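Local coordinates for putative uncharacterized protein (Trypanosoma congolense, PDB 4E40) that probably serves as a cell-surface receptor that takes up haptoglobin-hemoglobin, this chain being its elongated helical-bundle part, at residues A[42-46]-A[115-119]. Numbering follows the deposited sequence.
Sequences RNATT and IIELT. Unlike the reference sequence in segment 115-119: Ile116 (reference Thr).
With chi1 at -166°, Asn43 swings CG opposite its own backbone N and lays its carboxamide alongside helix 82-147, the OD1 end at Ile116 and the ND2 end at Thr119. Thr46, at chi1 66°, puts OG1 between its backbone N and carbonyl carbon, which sends CG2 toward Ile115. The oxygen side of the amide meets hydrocarbon: Asn43 OD1 lies 3.6 Å from Ile116 CG1, the two side chains meeting at about a right angle, and also touches Ile115 CG2. On the nitrogen side, Asn43 ND2 comes to 3.8 Å from Thr119 CG2. No direct hydrogen bond spans the segments; instead one water joins them, donating to Ile116 O at 2.8 Å and accepting a weak bond from Asn43 ND2.

Deeper in, the methyl branches of Thr46 and Ile115 touch, CG2 to CG2 at 3.9 Å. Thr46 can offer carbon here because its hydroxyl turns back on its own helix, OG1 donating to Asn43 O at 2.9 Å. Thr119 does likewise: its OG1 and N reach Ile115 O from opposite faces of the carbonyl plane, OG1 at 2.8 Å.

The segment axes run roughly antiparallel (147°), the contact joining helices 28-73 and 82-147 of the receptor's bundle; Val212 of helix 192-246 packs on both Thr119 and Arg42, a heme b-site residue, although no heme is bound here. With both buried threonine hydroxyls satisfied within their own helices, the interface is held by van der Waals contact and a single, partly weak water bridge.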
loop_
_atom_site.group_PDB
_atom_site.type_symbol
_atom_site.label_atom_id
_atom_site.label_comp_id
_atom_site.label_asym_id
_atom_site.label_seq_id
_atom_site.Cartn_x
_atom_site.Cartn_y
_atom_site.Cartn_z
ATOM N N ARG A 42 2.430 -5.922 -3.453
ATOM C CA ARG A 42 3.583 -5.373 -2.718
ATOM C C ARG A 42 3.818 -6.074 -1.379
ATOM O O ARG A 42 4.941 -6.516 -1.061
ATOM C CB ARG A 42 3.361 -3.886 -2.470
ATOM C CG ARG A 42 4.553 -3.119 -1.957
ATOM C CD ARG A 42 5.405 -2.655 -3.152
ATOM N NE ARG A 42 6.247 -3.736 -3.606
ATOM C CZ ARG A 42 7.282 -3.602 -4.431
ATOM N NH1 ARG A 42 7.616 -2.412 -4.902
ATOM N NH2 ARG A 42 8.009 -4.669 -4.739
ATOM N N ASN A 43 2.750 -6.178 -0.595
ATOM C CA ASN A 43 2.869 -6.748 0.736
ATOM C C ASN A 43 3.454 -8.153 0.620
ATOM O O ASN A 43 4.223 -8.585 1.499
ATOM C CB ASN A 43 1.472 -6.763 1.438
ATOM C CG ASN A 43 1.574 -7.027 2.953
ATOM O OD1 ASN A 43 2.549 -6.663 3.630
ATOM N ND2 ASN A 43 0.585 -7.672 3.470
ATOM N N ALA A 44 3.165 -8.828 -0.484
ATOM C CA ALA A 44 3.631 -10.213 -0.698
ATOM C C ALA A 44 5.118 -10.286 -1.018
ATOM O O ALA A 44 5.710 -11.359 -0.927
ATOM C CB ALA A 44 2.818 -10.912 -1.796
ATOM N N THR A 45 5.703 -9.162 -1.386
ATOM C CA THR A 45 7.161 -9.103 -1.616
ATOM C C THR A 45 7.943 -8.869 -0.315
ATOM O O THR A 45 9.177 -8.956 -0.284
ATOM C CB THR A 45 7.568 -7.960 -2.571
ATOM O OG1 THR A 45 7.441 -6.682 -1.897
ATOM C CG2 THR A 45 6.788 -7.999 -3.860
ATOM N N THR A 46 7.262 -8.516 0.762
ATOM C CA THR A 46 8.044 -7.926 1.845
ATOM C C THR A 46 8.859 -8.927 2.642
ATOM O O THR A 46 9.887 -8.546 3.234
ATOM C CB THR A 46 7.214 -6.983 2.749
ATOM O OG1 THR A 46 6.199 -7.707 3.474
ATOM C CG2 THR A 46 6.627 -5.842 1.890
ATOM N N ILE A 115 4.424 -1.027 5.603
ATOM C CA ILE A 115 3.609 -1.635 4.527
ATOM C C ILE A 115 2.615 -2.657 5.091
ATOM O O ILE A 115 1.453 -2.744 4.613
ATOM C CB ILE A 115 4.531 -2.289 3.475
ATOM C CG1 ILE A 115 5.202 -1.142 2.681
ATOM C CG2 ILE A 115 3.768 -3.239 2.547
ATOM C CD1 ILE A 115 6.401 -1.623 1.841
ATOM N N ILE A 116 3.070 -3.439 6.058
ATOM C CA ILE A 116 2.193 -4.468 6.658
ATOM C C ILE A 116 1.010 -3.750 7.296
ATOM O O ILE A 116 -0.165 -4.167 7.080
ATOM C CB ILE A 116 2.963 -5.332 7.693
ATOM C CG1 ILE A 116 3.940 -6.281 6.955
ATOM C CG2 ILE A 116 1.973 -6.082 8.620
ATOM C CD1 ILE A 116 4.980 -6.951 7.890
ATOM N N GLU A 117 1.278 -2.702 8.095
ATOM C CA GLU A 117 0.169 -1.976 8.775
ATOM C C GLU A 117 -0.801 -1.318 7.776
ATOM O O GLU A 117 -2.057 -1.430 7.896
ATOM C CB GLU A 117 0.770 -0.899 9.724
ATOM C CG GLU A 117 -0.300 0.023 10.365
ATOM C CD GLU A 117 0.287 1.389 10.820
ATOM O OE1 GLU A 117 1.472 1.732 10.513
ATOM O OE2 GLU A 117 -0.446 2.152 11.485
ATOM N N LEU A 118 -0.241 -0.692 6.738
ATOM C CA LEU A 118 -1.063 0.057 5.745
ATOM C C LEU A 118 -1.885 -0.898 4.950
ATOM O O LEU A 118 -3.057 -0.592 4.636
ATOM C CB LEU A 118 -0.118 0.801 4.779
ATOM C CG LEU A 118 0.508 2.036 5.459
ATOM C CD1 LEU A 118 1.646 2.459 4.554
ATOM C CD2 LEU A 118 -0.537 3.137 5.508
ATOM N N THR A 119 -1.306 -2.058 4.636
ATOM C CA THR A 119 -2.047 -3.019 3.789
ATOM C C THR A 119 -3.186 -3.667 4.565
ATOM O O THR A 119 -4.287 -3.885 4.031
ATOM C CB THR A 119 -1.093 -4.065 3.192
ATOM O OG1 THR A 119 -0.124 -3.373 2.404
ATOM C CG2 THR A 119 -1.870 -5.020 2.269
HETATM O O HOH W 1 -0.735 -6.793 6.142
#